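Local coordinates for protein probable starch synthase 4, chloroplastic/amyloplastic (Arabidopsis thaliana, PDB 6GNE) that belongs to the GT-B glycosyltransferases as a probable chloroplast starch synthase, a two-domain enzyme with pockets that bind ADP and a glycan, at residues Asp267-Ala272 against Met407-Ile412; Leu277-Asn282 against Lys289-His294; Ala17-Val22 against Val46-Pro51. One frame throughout, in Å; residues are numbered along the deposited sequence.

Contacts 1 and 2 tie successive parts of the long loop that follows strand 257-259, the first to the end of helix 402-408 and the second to helix 287-300. They touch each other, the backbone of P271 pairing with that of F281 and K289 reaching the carbonyl of Y409. Both are partly buried and mix polar grips on backbone carbonyls with packing on an aromatic ring. Contact 3 lies apart, about 24 Å from contact 1 and 31 Å from contact 2 between centres. Fully buried in the other half of the molecule, it joins a loop to strand 45-51 by apolar packing, with no hydrogen bond between its segments.

Contact 1 of 3, residues Asp267-Ala272 against Met407-Ile412; sequences DSWNPA and MRYGSI
W269 meets both R408 and Y409, with its backbone and its ring. Its carbonyl O accepts a hydrogen bond from R408 NE at 2.9 Å; the donor lies in the carbonyl plane, and the oxygen sits at the edge of the guanidinium. R408 CG, anti to its backbone N (chi1 174°), lies beside the same oxygen. The indole crosses the Y409 side chain at about a right angle, with Y409 CE1 in the indole plane, 3.8 Å from CE3 of W269. At N270 the side-chain amide lies against the guanidinium, the two planes 30° apart and OD1 over one face; R408 NH2 is 3.3 Å from N270 CG and donates to T266 O. The same OD1 accepts from A272 N at 3.0 Å, closing an Asx turn around P271. The proline puts CD over the centre of the Y409 ring, a CH-pi contact 4.2 Å from the centroid and 9° off the ring normal, while CD also overlies the rim of the R408 guanidinium. Y409 OH is hydrogen-bonded to D274, further along the same loop. Helix 402-408 stops here in a Schellman motif with G410 as C-prime residue, and the chain turns into strand 412-416. W269 stacks on H381, and its side chain comes within about 4 Å of the bound ADP (nearest atoms). Helix 377-386 packs against Y409, and M477 of helix 466-477 against P271.

Contact 2 of 3, residues Leu277-Asn282 against Lys289-His294; sequences LKAQFN and KEENKH
N292 and A279 centre a loop-to-helix contact in which residues 277-282, in the irregular loop before helix 287-300, fold back on the first turns of that helix. The N292 amide grips the loop backbone. Its ND2 donates to A279 O at 2.9 Å, nearly straight at the hydrogen (164°), with the acceptor close to the amide plane and the donor lifted out of the carbonyl plane. On the other branch, OD1 takes a weak, long bond from K278 N at 3.4 Å. With CG anti to its carbonyl carbon (chi1 -77°), the asparagine has its amide end nearer the loop, where L277 CD1 also packs on ND2. F281 supplies the apolar half. One face of its ring is covered by K289: CB stands 3.9 Å from the ring centroid in a CH-pi contact, displaced toward the rim, and the backbone N lies over the same ring near CG. The K289 chain runs on past CE2 and leaves the contact. Further out, the methyl of A279 meets E291, with CB 3.4 Å from OE1, and exposed K278 crosses E291 at about a right angle; its NZ stays 4.4 Å from OE1, beyond a salt bridge, so any attraction there is probably modest. The K289 ammonium is bonded to the carbonyls of A385, S387 and Y409, which ties helix 287-300 to the C-terminal ends of helices 377-386 and 402-408 and just beyond. A385 of helix 377-386 also packs on L277, F281 and N292, while K293 forms a salt bridge with D388, just before strand 389-392.

Contact 3 of 3, residues Ala17-Val22 against Val46-Pro51; sequences AEMAPV and VEIILP
M19 and L50 make the tight part of this buried contact, joined by I48 and V22. M19 leaves the loop with CG anti to its backbone N (chi1 -171°) and stays extended, its SD reaching I48 CD1 at 3.6 Å; the methionine crosses the isoleucine at about a right angle, and its CE rests on the same methyl at 3.7 Å. Nearer the backbone, M19 CB lies 3.7 Å from L50 CD1. That methyl also meets V22 CG1 at 3.9 Å, where valine and leucine reach toward each other tip to tip. The other branch of L50, CD2, lies against the loop backbone, 3.7 Å from E18 O. Strand 11-15, this loop, helix 27-41 and the parallel neighbouring strand 45-51 form a beta-alpha-beta crossover in the Rossmann-like N-terminal domain of the GT-B fold, and the contact packs the loop between first strand and helix on the second strand. L92 of strand 92-100 and A33 of helix 27-41 add to the wall around M19. Toward A17 the fit is looser: its CA comes no closer than 4.3 Å to P51 CD, and its methyl points away from the strand, onto F121 and Y112. The E18 side chain also starts away from the strand; its carboxylate is bonded to Y112 OH and to the backbone N atoms of V25 and G26, and the residue touches the bound AC1 unit of the glycan.

Contact 1 of 3, residues Asp267-Ala272 against Met407-Ile412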
# COMPACT_ATOMS: atom_id res chain seq x y z
N ASP A 267 -9.90 5.33 -11.55
CA ASP A 267 -11.36 5.19 -11.68
C ASP A 267 -12.04 5.28 -10.32
O ASP A 267 -12.98 6.03 -10.17
CB ASP A 267 -11.73 3.89 -12.41
CG ASP A 267 -11.33 3.91 -13.87
OD1 ASP A 267 -11.41 4.97 -14.51
OD2 ASP A 267 -10.92 2.85 -14.41
N SER A 268 -11.55 4.51 -9.34
CA SER A 268 -11.94 4.68 -7.91
C SER A 268 -11.59 6.04 -7.34
O SER A 268 -12.42 6.68 -6.70
CB SER A 268 -11.28 3.62 -7.04
OG SER A 268 -12.00 2.40 -7.12
N TRP A 269 -10.36 6.48 -7.53
CA TRP A 269 -9.91 7.80 -7.06
C TRP A 269 -10.06 8.83 -8.17
O TRP A 269 -9.14 9.07 -8.94
CB TRP A 269 -8.48 7.71 -6.53
CG TRP A 269 -8.39 6.79 -5.34
CD1 TRP A 269 -7.93 5.49 -5.33
CD2 TRP A 269 -8.79 7.08 -4.01
NE1 TRP A 269 -8.01 4.97 -4.06
CE2 TRP A 269 -8.55 5.92 -3.24
CE3 TRP A 269 -9.35 8.20 -3.39
CZ2 TRP A 269 -8.84 5.87 -1.88
CZ3 TRP A 269 -9.63 8.14 -2.06
CH2 TRP A 269 -9.38 7.00 -1.31
N ASN A 270 -11.26 9.39 -8.27
CA ASN A 270 -11.59 10.36 -9.32
C ASN A 270 -12.60 11.36 -8.79
O ASN A 270 -13.76 10.99 -8.57
CB ASN A 270 -12.18 9.65 -10.54
CG ASN A 270 -12.47 10.59 -11.72
OD1 ASN A 270 -12.37 11.81 -11.62
ND2 ASN A 270 -12.84 10.00 -12.82
N PRO A 271 -12.20 12.63 -8.61
CA PRO A 271 -13.13 13.62 -8.06
C PRO A 271 -14.42 13.86 -8.90
O PRO A 271 -15.45 14.26 -8.35
CB PRO A 271 -12.28 14.90 -8.00
CG PRO A 271 -11.26 14.72 -9.07
CD PRO A 271 -10.92 13.26 -8.96
N ALA A 272 -14.35 13.62 -10.20
CA ALA A 272 -15.47 13.81 -11.11
C ALA A 272 -16.61 12.83 -10.90
O ALA A 272 -17.75 13.15 -11.25
CB ALA A 272 -15.00 13.76 -12.57
N MET A 407 -2.98 14.80 -4.85
CA MET A 407 -2.82 15.58 -6.08
C MET A 407 -3.94 15.32 -7.11
O MET A 407 -4.38 16.23 -7.82
CB MET A 407 -1.47 15.28 -6.71
CG MET A 407 -0.33 15.92 -5.95
SD MET A 407 1.25 15.82 -6.77
CE MET A 407 1.69 14.11 -6.47
N ARG A 408 -4.42 14.09 -7.16
CA ARG A 408 -5.55 13.74 -7.99
C ARG A 408 -6.79 14.55 -7.61
O ARG A 408 -7.56 14.92 -8.48
CB ARG A 408 -5.80 12.23 -7.90
CG ARG A 408 -7.03 11.66 -8.60
CD ARG A 408 -6.91 11.78 -10.09
NE ARG A 408 -7.89 10.93 -10.75
CZ ARG A 408 -8.44 11.13 -11.96
NH1 ARG A 408 -8.10 12.18 -12.68
NH2 ARG A 408 -9.31 10.25 -12.45
N TYR A 409 -6.95 14.82 -6.31
CA TYR A 409 -8.07 15.62 -5.77
C TYR A 409 -7.69 17.10 -5.57
O TYR A 409 -8.40 17.84 -4.89
CB TYR A 409 -8.56 14.98 -4.44
CG TYR A 409 -9.39 13.74 -4.65
CD1 TYR A 409 -8.83 12.58 -5.15
CD2 TYR A 409 -10.76 13.72 -4.39
CE1 TYR A 409 -9.60 11.44 -5.36
CE2 TYR A 409 -11.55 12.58 -4.61
CZ TYR A 409 -10.95 11.45 -5.10
OH TYR A 409 -11.67 10.31 -5.32
N GLY A 410 -6.59 17.53 -6.18
CA GLY A 410 -6.18 18.91 -6.16
C GLY A 410 -5.51 19.44 -4.90
O GLY A 410 -5.27 20.65 -4.82
N SER A 411 -5.25 18.56 -3.91
CA SER A 411 -4.60 18.97 -2.67
C SER A 411 -3.09 18.88 -2.86
O SER A 411 -2.59 17.84 -3.29
CB SER A 411 -5.08 18.09 -1.50
OG SER A 411 -4.59 18.51 -0.23
N ILE A 412 -2.38 19.95 -2.55
CA ILE A 412 -0.94 20.07 -2.86
C ILE A 412 -0.05 19.51 -1.77
O ILE A 412 -0.17 19.91 -0.63
CB ILE A 412 -0.56 21.53 -3.11
CG1 ILE A 412 -1.43 22.10 -4.26
CG2 ILE A 412 0.92 21.65 -3.44
CD1 ILE A 412 -1.41 21.29 -5.55

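Contact 2 of 3, residues Leu277-Asn282 against Lys289-His294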
# COMPACT_ATOMS: atom_id res chain seq x y z
N LEU A 277 -18.33 11.78 -2.24
CA LEU A 277 -18.26 13.23 -2.12
C LEU A 277 -19.62 13.87 -2.09
O LEU A 277 -20.56 13.33 -2.65
CB LEU A 277 -17.46 13.86 -3.28
CG LEU A 277 -15.97 13.55 -3.43
CD1 LEU A 277 -15.31 14.45 -4.47
CD2 LEU A 277 -15.25 13.66 -2.10
N LYS A 278 -19.70 15.05 -1.50
CA LYS A 278 -20.89 15.89 -1.63
C LYS A 278 -21.01 16.44 -3.05
O LYS A 278 -22.08 16.33 -3.68
CB LYS A 278 -20.87 17.06 -0.62
CG LYS A 278 -22.22 17.79 -0.47
CD LYS A 278 -22.10 19.30 -0.24
CE LYS A 278 -23.30 20.08 -0.81
NZ LYS A 278 -22.81 21.35 -1.46
N ALA A 279 -19.93 17.06 -3.53
CA ALA A 279 -19.89 17.63 -4.87
C ALA A 279 -18.70 17.09 -5.64
O ALA A 279 -17.67 16.73 -5.08
CB ALA A 279 -19.85 19.15 -4.82
N GLN A 280 -18.87 17.05 -6.95
CA GLN A 280 -17.91 16.49 -7.87
C GLN A 280 -17.14 17.66 -8.46
O GLN A 280 -17.61 18.77 -8.46
CB GLN A 280 -18.62 15.68 -8.99
CG GLN A 280 -19.90 14.89 -8.62
CD GLN A 280 -19.63 13.55 -7.97
OE1 GLN A 280 -20.01 12.52 -8.50
NE2 GLN A 280 -18.96 13.55 -6.83
N PHE A 281 -15.94 17.41 -8.96
CA PHE A 281 -15.13 18.43 -9.62
C PHE A 281 -14.01 17.78 -10.41
O PHE A 281 -13.79 16.57 -10.30
CB PHE A 281 -14.55 19.43 -8.61
CG PHE A 281 -13.59 18.83 -7.61
CD1 PHE A 281 -14.03 18.05 -6.57
CD2 PHE A 281 -12.24 19.09 -7.71
CE1 PHE A 281 -13.14 17.53 -5.64
CE2 PHE A 281 -11.35 18.57 -6.78
CZ PHE A 281 -11.80 17.78 -5.74
N ASN A 282 -13.30 18.56 -11.19
CA ASN A 282 -12.21 18.04 -11.99
C ASN A 282 -11.24 19.17 -12.31
O ASN A 282 -11.49 20.33 -11.96
CB ASN A 282 -12.76 17.37 -13.29
CG ASN A 282 -13.61 18.32 -14.16
OD1 ASN A 282 -13.07 19.10 -14.97
ND2 ASN A 282 -14.93 18.26 -13.99
N LYS A 289 -14.64 21.64 -5.42
CA LYS A 289 -13.60 21.55 -4.38
C LYS A 289 -13.89 22.52 -3.23
O LYS A 289 -13.97 22.08 -2.10
CB LYS A 289 -12.19 21.80 -4.92
CG LYS A 289 -11.09 21.35 -3.97
CD LYS A 289 -9.73 21.53 -4.57
CE LYS A 289 -8.62 21.24 -3.57
NZ LYS A 289 -8.68 19.89 -2.91
N GLU A 290 -14.08 23.81 -3.52
CA GLU A 290 -14.56 24.75 -2.48
C GLU A 290 -15.84 24.26 -1.77
O GLU A 290 -15.95 24.41 -0.55
CB GLU A 290 -14.77 26.17 -3.03
CG GLU A 290 -15.31 27.21 -2.00
CD GLU A 290 -14.56 27.27 -0.62
OE1 GLU A 290 -13.30 27.13 -0.59
OE2 GLU A 290 -15.21 27.44 0.45
N GLU A 291 -16.78 23.67 -2.51
CA GLU A 291 -18.00 23.12 -1.90
C GLU A 291 -17.69 22.00 -0.89
O GLU A 291 -18.33 21.93 0.15
CB GLU A 291 -19.05 22.66 -2.96
CG GLU A 291 -20.04 23.74 -3.40
CD GLU A 291 -20.70 23.55 -4.80
OE1 GLU A 291 -20.88 22.39 -5.28
OE2 GLU A 291 -21.05 24.60 -5.42
N ASN A 292 -16.72 21.14 -1.20
CA ASN A 292 -16.30 20.06 -0.27
C ASN A 292 -15.56 20.63 0.95
O ASN A 292 -15.73 20.17 2.08
CB ASN A 292 -15.44 18.99 -0.97
CG ASN A 292 -16.26 18.03 -1.82
OD1 ASN A 292 -17.12 17.31 -1.31
ND2 ASN A 292 -15.99 18.04 -3.13
N LYS A 293 -14.74 21.64 0.72
CA LYS A 293 -14.11 22.36 1.81
C LYS A 293 -15.16 22.90 2.78
O LYS A 293 -15.05 22.70 3.99
CB LYS A 293 -13.20 23.46 1.26
CG LYS A 293 -12.39 24.14 2.36
CD LYS A 293 -11.34 25.03 1.77
CE LYS A 293 -10.64 25.81 2.87
NZ LYS A 293 -9.52 26.63 2.36
N HIS A 294 -16.20 23.53 2.24
CA HIS A 294 -17.26 24.05 3.09
C HIS A 294 -18.04 22.91 3.81
O HIS A 294 -18.29 22.99 5.00
CB HIS A 294 -18.19 24.94 2.26
CG HIS A 294 -19.29 25.59 3.05
ND1 HIS A 294 -20.53 25.00 3.22
CD2 HIS A 294 -19.33 26.77 3.71
CE1 HIS A 294 -21.30 25.81 3.92
NE2 HIS A 294 -20.60 26.89 4.25

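Contact 3 of 3, residues Ala17-Val22 against Val46-Pro51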
# COMPACT_ATOMS: atom_id res chain seq x y z
N ALA A 17 -2.38 -10.94 0.99
CA ALA A 17 -3.18 -10.84 2.21
C ALA A 17 -4.21 -9.73 2.17
O ALA A 17 -5.07 -9.69 3.04
CB ALA A 17 -2.27 -10.66 3.42
N GLU A 18 -4.14 -8.86 1.17
CA GLU A 18 -5.09 -7.74 1.01
C GLU A 18 -5.50 -7.49 -0.43
O GLU A 18 -4.75 -7.76 -1.38
CB GLU A 18 -4.46 -6.42 1.48
CG GLU A 18 -4.11 -6.31 2.95
CD GLU A 18 -3.38 -4.99 3.23
OE1 GLU A 18 -3.94 -3.89 2.95
OE2 GLU A 18 -2.25 -5.05 3.74
N MET A 19 -6.69 -6.93 -0.56
CA MET A 19 -7.16 -6.33 -1.79
C MET A 19 -8.23 -5.29 -1.46
O MET A 19 -9.22 -5.57 -0.78
CB MET A 19 -7.76 -7.38 -2.71
CG MET A 19 -8.07 -6.86 -4.12
SD MET A 19 -9.15 -7.95 -5.03
CE MET A 19 -9.63 -6.86 -6.35
N ALA A 20 -8.01 -4.08 -1.94
CA ALA A 20 -8.95 -3.00 -1.75
C ALA A 20 -10.16 -3.23 -2.65
O ALA A 20 -9.98 -3.59 -3.82
CB ALA A 20 -8.29 -1.67 -2.07
N PRO A 21 -11.39 -3.03 -2.16
CA PRO A 21 -11.76 -2.52 -0.81
C PRO A 21 -12.11 -3.59 0.22
O PRO A 21 -12.24 -3.27 1.36
CB PRO A 21 -13.04 -1.73 -1.09
CG PRO A 21 -13.67 -2.49 -2.22
CD PRO A 21 -12.57 -3.11 -3.04
N VAL A 22 -12.25 -4.84 -0.24
CA VAL A 22 -12.74 -5.95 0.54
C VAL A 22 -11.87 -6.32 1.74
O VAL A 22 -12.39 -6.70 2.80
CB VAL A 22 -13.00 -7.19 -0.36
CG1 VAL A 22 -11.72 -7.77 -0.99
CG2 VAL A 22 -13.72 -8.28 0.41
N VAL A 46 -6.73 -12.03 -15.23
CA VAL A 46 -6.18 -11.76 -13.90
C VAL A 46 -7.12 -12.34 -12.86
O VAL A 46 -8.34 -12.17 -12.94
CB VAL A 46 -6.08 -10.24 -13.67
CG1 VAL A 46 -5.70 -9.91 -12.23
CG2 VAL A 46 -5.10 -9.62 -14.67
N GLU A 47 -6.56 -13.05 -11.89
CA GLU A 47 -7.34 -13.64 -10.79
C GLU A 47 -6.61 -13.40 -9.48
O GLU A 47 -5.37 -13.34 -9.43
CB GLU A 47 -7.48 -15.15 -10.96
CG GLU A 47 -8.63 -15.63 -11.83
CD GLU A 47 -8.59 -17.13 -12.05
OE1 GLU A 47 -7.87 -17.83 -11.28
OE2 GLU A 47 -9.36 -17.59 -12.92
N ILE A 48 -7.38 -13.27 -8.40
CA ILE A 48 -6.79 -12.99 -7.10
C ILE A 48 -7.21 -14.03 -6.09
O ILE A 48 -8.33 -14.46 -6.10
CB ILE A 48 -7.16 -11.57 -6.67
CG1 ILE A 48 -6.49 -10.60 -7.65
CG2 ILE A 48 -6.66 -11.30 -5.25
CD1 ILE A 48 -7.17 -9.27 -7.72
N ILE A 49 -6.26 -14.43 -5.25
CA ILE A 49 -6.52 -15.36 -4.16
C ILE A 49 -6.23 -14.65 -2.84
O ILE A 49 -5.13 -14.17 -2.65
CB ILE A 49 -5.69 -16.64 -4.29
CG1 ILE A 49 -6.05 -17.37 -5.61
CG2 ILE A 49 -5.91 -17.56 -3.08
CD1 ILE A 49 -5.14 -18.54 -5.96
N LEU A 50 -7.26 -14.59 -1.97
CA LEU A 50 -7.21 -13.96 -0.64
C LEU A 50 -7.65 -14.92 0.43
O LEU A 50 -8.29 -15.92 0.12
CB LEU A 50 -8.18 -12.77 -0.57
CG LEU A 50 -7.96 -11.62 -1.53
CD1 LEU A 50 -9.05 -10.59 -1.36
CD2 LEU A 50 -6.60 -10.98 -1.31
N PRO A 51 -7.35 -14.62 1.69
CA PRO A 51 -8.06 -15.29 2.74
C PRO A 51 -9.49 -14.77 2.85
O PRO A 51 -9.78 -13.66 2.44
CB PRO A 51 -7.29 -14.92 4.01
CG PRO A 51 -5.97 -14.40 3.54
CD PRO A 51 -6.30 -13.75 2.23